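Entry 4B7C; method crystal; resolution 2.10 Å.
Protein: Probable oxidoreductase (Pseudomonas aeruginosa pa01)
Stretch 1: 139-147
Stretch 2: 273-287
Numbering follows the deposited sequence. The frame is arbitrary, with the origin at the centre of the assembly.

Stretch 1, residues 139-147: FALLDVGQP
Stretch 2 273-287: ARMEGMVVMDYAQRF

Stretch 1 carries the end of a helix that begins earlier in the chain, 139-145, and two loop residues after it; the helix packs against a strand, 274-277, and the 3-10 segment, 280-286, that follows it in stretch 2. The register is set by three pairs: Phe-139 CA lies 7.1 Å from Val-280 CA, Ala-140 CA 6.5 Å from Met-278 CA, and Val-144 CA 7.3 Å from Glu-276 CA. As the helix advances, its partners therefore step backward along stretch 2. Together the two sides bury 557 Å².

Phe-139 gives up the most surface, 134 Å². Its CB points toward stretch 2, with chi1 m (-70°) and chi2 -68°. Tyr-283, also m at chi1 (-68°) with chi2 84°, answers it almost reciprocally: the rings lie 16° from parallel, centroids 4.8 Å apart, but slid so that they barely overlap. With this slide, each residue's CB lies over one face of the other's ring, Phe-139 CB 3.7 Å from the Tyr-283 ring centroid and Tyr-283 CB 3.8 Å from the Phe-139 centroid. At the Phe-139 ring edge, CZ meets Arg-286 O at 3.4 Å, while CE2 reaches the edge of the Phe-287 ring at CD1, 3.8 Å away.

Ala-140, its CB directed sideways, needs little room; CB sits 3.6 Å from Met-278 CG. Met-278 is coiled, p at all three chi angles, which brings its CE back to 4.2 Å from Phe-139 CB. Leu-141 and Leu-142 make no contact.

Asp-143, one turn after Phe-139 and tied to it by Asp-143 N to Phe-139 O at 2.8 Å, supplies the polar part. With chi1 t (-169°) and chi2 65°, it accepts a short hydrogen bond from Tyr-283 OH at OD2, 2.6 Å, near the plane of the tyrosine ring. OD1 forms a rather long salt bridge to Arg-286 NH1, 3.6 Å, at the guanidinium edge, while Phe-139 CE1 lies over that group's face. Arg-286 runs m, t, p, then -180°. A water links the pair weakly, 3.5 Å from Asp-143 OD1 and 2.8 Å from Arg-286 NH2.

Val-144, chi1 t, directs its CB toward stretch 2 and packs beside the tyrosine hydroxyl: CG2 is 3.6 Å from Tyr-283 OH and 4.1 Å from Met-278 CB, and CG1 is 3.8 Å from Glu-276 CB. Glu-276 (phi/psi -141/136) points its CB toward the helix, t at chi1 and chi2. A pi-type turn at 140-145 closes the helix, Gly-145 N bonding Ala-140 O at 3.0 Å. A CB on Gly-145 would clash with Leu-141 O. Gln-146 then leaves helical geometry with phi/psi 45/58, its OE1 4.4 Å from Arg-274 NH1.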

# COMPACT_ATOMS: atom_id res chain seq x y z
N PHE B 139 1.79 13.20 13.12
CA PHE B 139 2.68 12.96 11.97
C PHE B 139 2.09 11.99 10.95
O PHE B 139 2.20 12.21 9.75
CB PHE B 139 4.08 12.54 12.43
CG PHE B 139 4.84 13.66 13.08
CD1 PHE B 139 5.25 14.74 12.33
CD2 PHE B 139 5.08 13.66 14.44
CE1 PHE B 139 5.92 15.80 12.92
CE2 PHE B 139 5.74 14.72 15.04
CZ PHE B 139 6.16 15.79 14.28
N ALA B 140 1.43 10.94 11.42
CA ALA B 140 0.80 9.96 10.52
C ALA B 140 -0.27 10.62 9.66
O ALA B 140 -0.27 10.48 8.44
CB ALA B 140 0.23 8.81 11.31
N LEU B 141 -1.15 11.40 10.29
CA LEU B 141 -2.21 12.08 9.54
C LEU B 141 -1.65 13.11 8.59
O LEU B 141 -1.93 13.09 7.40
CB LEU B 141 -3.24 12.75 10.47
CG LEU B 141 -4.38 13.47 9.73
CD1 LEU B 141 -5.24 12.45 8.99
CD2 LEU B 141 -5.24 14.32 10.67
N LEU B 142 -0.86 14.03 9.12
CA LEU B 142 -0.43 15.20 8.36
C LEU B 142 0.68 14.92 7.34
O LEU B 142 0.67 15.47 6.24
CB LEU B 142 -0.00 16.33 9.30
CG LEU B 142 -1.09 16.83 10.26
CD1 LEU B 142 -0.52 17.91 11.19
CD2 LEU B 142 -2.31 17.33 9.51
N ASP B 143 1.65 14.10 7.71
CA ASP B 143 2.78 13.82 6.80
C ASP B 143 2.48 12.70 5.80
O ASP B 143 2.88 12.77 4.66
CB ASP B 143 4.06 13.51 7.57
CG ASP B 143 5.28 13.48 6.67
OD1 ASP B 143 5.61 14.55 6.11
OD2 ASP B 143 5.87 12.39 6.51
N VAL B 144 1.75 11.67 6.24
CA VAL B 144 1.44 10.53 5.37
C VAL B 144 0.04 10.62 4.75
O VAL B 144 -0.14 10.44 3.54
CB VAL B 144 1.61 9.21 6.14
CG1 VAL B 144 1.45 8.00 5.21
CG2 VAL B 144 2.96 9.18 6.85
N GLY B 145 -0.97 10.92 5.56
CA GLY B 145 -2.34 11.07 5.06
C GLY B 145 -2.51 12.30 4.19
O GLY B 145 -3.27 12.29 3.23
N GLN B 146 -1.82 13.37 4.56
CA GLN B 146 -1.90 14.66 3.87
C GLN B 146 -3.34 15.08 3.55
O GLN B 146 -3.69 15.33 2.40
CB GLN B 146 -1.05 14.64 2.60
CG GLN B 146 0.41 14.34 2.86
CD GLN B 146 1.25 14.36 1.60
OE1 GLN B 146 1.59 13.32 1.04
NE2 GLN B 146 1.60 15.55 1.16
N PRO B 147 -4.18 15.19 4.59
CA PRO B 147 -5.57 15.56 4.33
C PRO B 147 -5.68 17.00 3.85
O PRO B 147 -4.88 17.84 4.23
CB PRO B 147 -6.23 15.39 5.70
CG PRO B 147 -5.14 15.73 6.65
CD PRO B 147 -3.88 15.18 6.03
N ALA B 273 -4.54 4.44 -5.52
CA ALA B 273 -4.42 4.91 -4.16
C ALA B 273 -3.15 4.38 -3.53
O ALA B 273 -2.52 3.46 -4.05
CB ALA B 273 -5.61 4.41 -3.35
N ARG B 274 -2.83 4.93 -2.36
CA ARG B 274 -1.58 4.64 -1.66
C ARG B 274 -1.85 4.11 -0.26
O ARG B 274 -2.68 4.66 0.47
CB ARG B 274 -0.73 5.91 -1.60
CG ARG B 274 0.54 5.79 -0.79
CD ARG B 274 1.21 7.15 -0.61
NE ARG B 274 1.50 7.77 -1.90
CZ ARG B 274 1.15 9.01 -2.26
NH1 ARG B 274 0.49 9.82 -1.43
NH2 ARG B 274 1.48 9.45 -3.47
N MET B 275 -1.15 3.05 0.09
CA MET B 275 -1.18 2.50 1.44
C MET B 275 0.24 2.53 1.99
O MET B 275 1.16 1.93 1.42
CB MET B 275 -1.72 1.07 1.46
CG MET B 275 -1.79 0.46 2.86
SD MET B 275 -2.38 -1.24 2.88
CE MET B 275 -4.12 -0.89 2.77
N GLU B 276 0.41 3.20 3.13
CA GLU B 276 1.74 3.45 3.68
C GLU B 276 1.81 3.32 5.19
O GLU B 276 0.95 3.82 5.92
CB GLU B 276 2.22 4.83 3.25
CG GLU B 276 3.66 5.13 3.62
CD GLU B 276 4.19 6.41 3.00
OE1 GLU B 276 3.57 6.93 2.06
OE2 GLU B 276 5.24 6.88 3.46
N GLY B 277 2.86 2.66 5.65
CA GLY B 277 3.11 2.49 7.07
C GLY B 277 3.99 3.59 7.63
O GLY B 277 4.77 4.21 6.91
N MET B 278 3.81 3.87 8.92
CA MET B 278 4.65 4.85 9.63
C MET B 278 4.87 4.44 11.07
O MET B 278 4.09 3.68 11.65
CB MET B 278 4.05 6.26 9.57
CG MET B 278 2.83 6.50 10.46
SD MET B 278 3.20 6.72 12.22
CE MET B 278 3.95 8.33 12.21
N VAL B 279 5.96 4.96 11.62
CA VAL B 279 6.33 4.76 13.02
C VAL B 279 6.77 6.12 13.59
O VAL B 279 7.55 6.83 12.96
CB VAL B 279 7.44 3.70 13.12
CG1 VAL B 279 8.27 3.86 14.36
CG2 VAL B 279 6.84 2.30 13.11
N VAL B 280 6.22 6.50 14.75
CA VAL B 280 6.37 7.88 15.25
C VAL B 280 7.82 8.27 15.53
O VAL B 280 8.21 9.41 15.33
CB VAL B 280 5.48 8.15 16.51
CG1 VAL B 280 5.92 7.31 17.69
CG2 VAL B 280 5.52 9.63 16.90
N MET B 281 8.64 7.31 15.94
CA MET B 281 10.05 7.61 16.25
C MET B 281 10.85 8.11 15.05
O MET B 281 11.85 8.80 15.22
CB MET B 281 10.73 6.40 16.85
CG MET B 281 11.28 5.39 15.76
SD MET B 281 11.38 3.55 16.05
CE MET B 281 12.99 3.41 16.83
N ASP B 282 10.39 7.78 13.85
CA ASP B 282 11.03 8.30 12.63
C ASP B 282 10.94 9.82 12.55
O ASP B 282 11.67 10.45 11.79
CB ASP B 282 10.42 7.69 11.36
CG ASP B 282 10.76 6.22 11.18
OD1 ASP B 282 11.62 5.70 11.92
OD2 ASP B 282 10.18 5.57 10.30
N TYR B 283 10.02 10.40 13.32
CA TYR B 283 9.78 11.85 13.30
C TYR B 283 10.39 12.60 14.50
O TYR B 283 10.11 13.78 14.70
CB TYR B 283 8.27 12.13 13.22
CG TYR B 283 7.65 11.73 11.90
CD1 TYR B 283 7.23 10.42 11.69
CD2 TYR B 283 7.51 12.64 10.86
CE1 TYR B 283 6.67 10.03 10.48
CE2 TYR B 283 6.96 12.25 9.65
CZ TYR B 283 6.54 10.93 9.47
OH TYR B 283 5.96 10.53 8.29
N ALA B 284 11.25 11.92 15.25
CA ALA B 284 11.85 12.46 16.48
C ALA B 284 12.41 13.88 16.33
O ALA B 284 12.20 14.72 17.19
CB ALA B 284 12.93 11.53 17.03
N GLN B 285 13.08 14.14 15.22
CA GLN B 285 13.68 15.45 14.97
C GLN B 285 12.66 16.58 14.86
O GLN B 285 13.00 17.74 15.01
CB GLN B 285 14.53 15.41 13.71
CG GLN B 285 15.34 16.68 13.40
CD GLN B 285 16.29 16.56 12.22
OE1 GLN B 285 16.72 15.46 11.84
NE2 GLN B 285 16.63 17.70 11.65
N ARG B 286 11.42 16.21 14.56
CA ARG B 286 10.35 17.19 14.36
C ARG B 286 9.41 17.28 15.56
O ARG B 286 8.45 18.03 15.52
CB ARG B 286 9.59 16.88 13.08
CG ARG B 286 10.41 17.13 11.82
CD ARG B 286 9.77 16.52 10.58
NE ARG B 286 8.49 17.15 10.26
CZ ARG B 286 7.70 16.83 9.24
NH1 ARG B 286 8.02 15.86 8.39
NH2 ARG B 286 6.56 17.49 9.05
N PHE B 287 9.70 16.53 16.61
CA PHE B 287 8.87 16.55 17.82
C PHE B 287 8.65 17.96 18.40
O PHE B 287 7.52 18.32 18.70
CB PHE B 287 9.42 15.63 18.92
CG PHE B 287 9.20 14.16 18.66
CD1 PHE B 287 8.43 13.70 17.59
CD2 PHE B 287 9.77 13.22 19.52
CE1 PHE B 287 8.23 12.34 17.39
CE2 PHE B 287 9.57 11.86 19.33
CZ PHE B 287 8.81 11.42 18.26
O HOH W 1 3.98 16.60 8.41